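Myo-inositol 2-dehydrogenase (Thermotoga maritima, PDB 3EZY) catalyses the NAD(+)-dependent oxidation of myo-inositol to scyllo-inosose, and thus probably serves a myo-inositol degradation pathway. Local coordinates at residues E135-N139 against G140-K144; A102-D105 against R106-E110. One frame throughout, in Å; residues are numbered along the deposited sequence. Where two conformers were deposited one is given.

Interaction 1 (E135-N139 against G140-K144); sequences EAVEN and GTIGK
Thr141 folds back against the last turn of helix 128-138 and offers two donors to one acceptor, the carbonyl O of Ala136. Thr141 N meets Ala136 O at 3.2 Å, somewhat tilted from the carbonyl plane. Thr141 OG1 adds a weak hydrogen bond to Ala136 O at 3.3 Å. The hydroxyl reaches it because OG1 stands beside its own backbone N (chi1 -62°), while the methyl CG2 is turned anti to that N. Threonine suits the place: its CB leans on the same carbonyl and its hydroxyl supplies a second, softer grip.

Gly140 makes the turn possible. With phi at 94° it leaves the helix, and a CB here would clash with Asn139 O. Its N binds Val137 O at 3.1 Å, but from above the carbonyl plane; this bond and that from Thr141 N to Ala136 O are the two that reach back into the last turn in a Schellman motif. A water bridges the helix end and the turn, donating to Val137 O and Gly143 O and accepting from Ile142 N. Gly143 N in turn bonds to Gly140 O at 2.9 Å, closing a type I turn in which Gly143 takes a positive phi that glycine adopts easily.

On the buried side, Val137 CG2 meets Ile142 CG1 at 4.1 Å, the two side chains crossing at a slant. CG1 of Ile142 sits between its backbone N and carbonyl carbon (chi1 52°), a cramped setting that swings the branch toward the valine. Both residues pack on Ile250 and Val243 of the mixed sheet, and Leu262 of a second subunit touches Thr141 and Ile142.

The carbonyls of Ala136 and Val137 are thus met by loop N-H groups, one hydroxyl and one water, while the apolar pair anchors the turn to the sheet.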
loop_
_atom_site.group_PDB
_atom_site.type_symbol
_atom_site.label_atom_id
_atom_site.label_comp_id
_atom_site.label_asym_id
_atom_site.label_seq_id
_atom_site.Cartn_x
_atom_site.Cartn_y
_atom_site.Cartn_z
ATOM N N GLU A 135 -3.306 11.708 19.032
ATOM C CA GLU A 135 -2.034 12.131 19.658
ATOM C C GLU A 135 -1.126 12.841 18.680
ATOM O O GLU A 135 -0.602 13.928 18.978
ATOM C CB GLU A 135 -1.324 10.924 20.266
ATOM C CG GLU A 135 -2.039 10.493 21.552
ATOM C CD GLU A 135 -1.655 9.118 22.051
ATOM O OE1 GLU A 135 -0.989 8.352 21.329
ATOM O OE2 GLU A 135 -2.057 8.792 23.183
ATOM N N ALA A 136 -0.951 12.265 17.487
ATOM C CA ALA A 136 -0.187 12.989 16.486
ATOM C C ALA A 136 -0.748 14.389 16.184
ATOM O O ALA A 136 0.005 15.332 16.094
ATOM C CB ALA A 136 0.021 12.200 15.214
ATOM N N VAL A 137 -2.045 14.532 16.019
ATOM C CA VAL A 137 -2.622 15.857 15.748
ATOM C C VAL A 137 -2.327 16.822 16.911
ATOM O O VAL A 137 -1.912 17.982 16.725
ATOM C CB VAL A 137 -4.157 15.732 15.500
ATOM C CG1 VAL A 137 -4.829 17.087 15.520
ATOM C CG2 VAL A 137 -4.405 15.061 14.137
ATOM N N GLU A 138 -2.538 16.313 18.114
ATOM C CA GLU A 138 -2.369 17.060 19.337
ATOM C C GLU A 138 -0.934 17.530 19.473
ATOM O O GLU A 138 -0.691 18.654 19.878
ATOM C CB GLU A 138 -2.751 16.132 20.511
ATOM C CG GLU A 138 -2.477 16.693 21.866
ATOM C CD GLU A 138 -3.245 15.960 22.956
ATOM O OE1 GLU A 138 -3.324 14.707 22.926
ATOM O OE2 GLU A 138 -3.756 16.659 23.851
ATOM N N ASN A 139 0.014 16.666 19.118
ATOM C CA ASN A 139 1.441 17.001 19.064
ATOM C C ASN A 139 1.935 18.062 18.081
ATOM O O ASN A 139 3.108 18.433 18.143
ATOM C CB ASN A 139 2.244 15.731 18.779
ATOM C CG ASN A 139 2.276 14.835 19.966
ATOM O OD1 ASN A 139 1.982 15.288 21.077
ATOM N ND2 ASN A 139 2.582 13.563 19.765
ATOM N N GLY A 140 1.086 18.514 17.161
ATOM C CA GLY A 140 1.501 19.512 16.165
ATOM C C GLY A 140 1.967 18.912 14.848
ATOM O O GLY A 140 2.366 19.628 13.927
ATOM N N THR A 141 1.907 17.585 14.739
ATOM C CA THR A 141 2.444 16.885 13.580
ATOM C C THR A 141 1.869 17.312 12.214
ATOM O O THR A 141 2.567 17.219 11.207
ATOM C CB THR A 141 2.284 15.349 13.727
ATOM O OG1 THR A 141 3.024 14.899 14.877
ATOM C CG2 THR A 141 2.851 14.680 12.553
ATOM N N ILE A 142 0.607 17.746 12.159
ATOM C CA ILE A 142 0.070 18.251 10.893
ATOM C C ILE A 142 -0.094 19.778 10.879
ATOM O O ILE A 142 -0.697 20.362 9.946
ATOM C CB ILE A 142 -1.212 17.472 10.417
ATOM C CG1 ILE A 142 -2.285 17.400 11.508
ATOM C CG2 ILE A 142 -0.799 16.071 9.985
ATOM C CD1 ILE A 142 -3.093 18.704 11.695
ATOM N N GLY A 143 0.531 20.444 11.852
ATOM C CA GLY A 143 0.361 21.909 11.947
ATOM C C GLY A 143 -1.013 22.277 12.491
ATOM O O GLY A 143 -1.626 21.518 13.260
ATOM N N LYS A 144 -1.532 23.420 12.068
ATOM C CA LYS A 144 -2.889 23.803 12.410
ATOM C C LYS A 144 -3.946 23.030 11.578
ATOM O O LYS A 144 -3.902 23.073 10.354
ATOM C CB LYS A 144 -3.062 25.307 12.201
ATOM C CG LYS A 144 -4.368 25.816 12.773
ATOM C CD LYS A 144 -4.313 27.294 13.147
ATOM C CE LYS A 144 -5.368 27.588 14.228
ATOM N NZ LYS A 144 -5.500 26.432 15.199
HETATM O O HOH W 1 -1.108 18.896 14.297
#

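Interaction 2 (A102-D105 against R106-E110); sequences ADVD and RMIEE
With CG beside its backbone N (chi1 -67°) and the chain bending only at chi3, Met107 lies back along the preceding turn, its CG 3.0 Å and its SD 3.4 Å from Asp103 O, and packs on Val81 and Leu97. Val104 turns CG1 anti to its N (chi1 173°), and that methyl meets Ile108 CD1 at 3.8 Å. Both are apolar and branched, so methyl groups one turn apart can meet on the side where Val104 is buried. Regular helical bonds accompany these contacts, such as Met107 N to Asp103 O at 2.9 Å. In one of its two conformers Arg106 bends at chi2 and chi3 and its NH2 makes a salt bridge with Glu110 OE2 at 2.7 Å, a pairing that the second conformer leaves uncertain. Asp105 OD1 makes a salt bridge with Lys310 NZ of helix 306-325. Replacing Met107 by an alanine would probably open a gap beside Val81 and Leu97 and strip Asp103 O of its CG and SD contacts. Helix 101-114 is the crossover of a beta-alpha-beta unit between parallel strands 90-94 and 118-121 of the Rossmann fold: Met107 and Asp103 touch helix 77-86, whereas Val104 and Ile108 touch helix 306-325.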
loop_
_atom_site.group_PDB
_atom_site.type_symbol
_atom_site.label_atom_id
_atom_site.label_comp_id
_atom_site.label_asym_id
_atom_site.label_seq_id
_atom_site.Cartn_x
_atom_site.Cartn_y
_atom_site.Cartn_z
ATOM N N ALA A 102 -32.971 16.499 28.513
ATOM C CA ALA A 102 -33.261 16.853 29.905
ATOM C C ALA A 102 -32.763 15.716 30.777
ATOM O O ALA A 102 -32.111 15.937 31.762
ATOM C CB ALA A 102 -34.771 17.099 30.103
ATOM N N ASP A 103 -33.026 14.483 30.377
ATOM C CA ASP A 103 -32.431 13.340 31.089
ATOM C C ASP A 103 -30.910 13.396 31.208
ATOM O O ASP A 103 -30.335 13.069 32.249
ATOM C CB ASP A 103 -32.866 12.023 30.452
ATOM C CG ASP A 103 -34.310 11.680 30.778
ATOM O OD1 ASP A 103 -34.832 12.220 31.776
ATOM O OD2 ASP A 103 -34.928 10.876 30.052
ATOM N N VAL A 104 -30.231 13.797 30.141
ATOM C CA VAL A 104 -28.780 13.889 30.230
ATOM C C VAL A 104 -28.380 14.953 31.243
ATOM O O VAL A 104 -27.414 14.778 31.976
ATOM C CB VAL A 104 -28.142 14.208 28.831
ATOM C CG1 VAL A 104 -26.660 14.457 28.972
ATOM C CG2 VAL A 104 -28.421 13.048 27.879
ATOM N N ASP A 105 -29.104 16.076 31.279
ATOM C CA ASP A 105 -28.768 17.143 32.261
ATOM C C ASP A 105 -28.973 16.619 33.685
ATOM O O ASP A 105 -28.169 16.850 34.576
ATOM C CB ASP A 105 -29.579 18.444 32.002
ATOM C CG ASP A 105 -29.014 19.276 30.818
ATOM O OD1 ASP A 105 -27.768 19.263 30.596
ATOM O OD2 ASP A 105 -29.816 19.933 30.092
ATOM N N ARG A 106 -30.034 15.867 33.900
ATOM C CA ARG A 106 -30.273 15.286 35.228
ATOM C C ARG A 106 -29.216 14.271 35.650
ATOM O O ARG A 106 -28.756 14.262 36.808
ATOM C CB ARG A 106 -31.650 14.644 35.305
ATOM C CG ARG A 106 -32.671 15.485 36.055
ATOM C CD ARG A 106 -33.540 14.607 36.944
ATOM N NE ARG A 106 -33.012 14.505 38.303
ATOM C CZ ARG A 106 -33.525 13.699 39.228
ATOM N NH1 ARG A 106 -34.571 12.939 38.924
ATOM N NH2 ARG A 106 -33.001 13.653 40.450
ATOM N N MET A 107 -28.822 13.403 34.710
ATOM C CA MET A 107 -27.763 12.394 34.940
ATOM C C MET A 107 -26.455 13.066 35.392
ATOM O O MET A 107 -25.827 12.690 36.390
ATOM C CB MET A 107 -27.562 11.578 33.630
ATOM C CG MET A 107 -28.772 10.685 33.216
ATOM S SD MET A 107 -28.830 10.091 31.470
ATOM C CE MET A 107 -27.648 8.762 31.629
ATOM N N ILE A 108 -26.026 14.074 34.644
ATOM C CA ILE A 108 -24.852 14.856 34.999
ATOM C C ILE A 108 -25.004 15.577 36.352
ATOM O O ILE A 108 -24.127 15.494 37.195
ATOM C CB ILE A 108 -24.566 15.895 33.897
ATOM C CG1 ILE A 108 -24.085 15.211 32.601
ATOM C CG2 ILE A 108 -23.584 16.951 34.389
ATOM C CD1 ILE A 108 -24.151 16.124 31.355
ATOM N N GLU A 109 -26.126 16.269 36.573
ATOM C CA GLU A 109 -26.398 16.893 37.899
ATOM C C GLU A 109 -26.298 15.948 39.108
ATOM O O GLU A 109 -25.630 16.235 40.090
ATOM C CB GLU A 109 -27.816 17.445 37.911
ATOM C CG GLU A 109 -27.964 18.790 38.594
ATOM C CD GLU A 109 -28.226 19.916 37.566
ATOM O OE1 GLU A 109 -28.683 19.571 36.439
ATOM O OE2 GLU A 109 -27.991 21.123 37.892
ATOM N N GLU A 110 -26.998 14.821 39.041
ATOM C CA GLU A 110 -27.021 13.860 40.176
ATOM C C GLU A 110 -25.687 13.183 40.458
ATOM O O GLU A 110 -25.270 13.047 41.624
ATOM C CB GLU A 110 -28.116 12.821 39.972
ATOM C CG GLU A 110 -29.459 13.466 39.752
ATOM C CD GLU A 110 -30.079 13.906 41.077
ATOM O OE1 GLU A 110 -29.859 13.197 42.070
ATOM O OE2 GLU A 110 -30.752 14.961 41.123
#

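How the interactions relate
Interaction 2 comes first along the chain, in the NAD-binding Rossmann region, and interaction 1 follows in the C-terminal one. Their centres are 34 Å apart and their nearest atoms about 22 Å apart, so neither touches the other. Interaction 2 spans the first turns of helix 101-114, which runs on beyond it; interaction 1 ends a helix and leads the chain into strand 145-153, part of the C-terminal sheet. Their surroundings differ too: of the two, only interaction 1 is reached by a second subunit, and there the side chain of Ala136 also lies about 5 Å from a bound methylpentanediol, probably a crystallisation additive. Interaction 2 instead belongs to a crossover helix of the NAD-binding half.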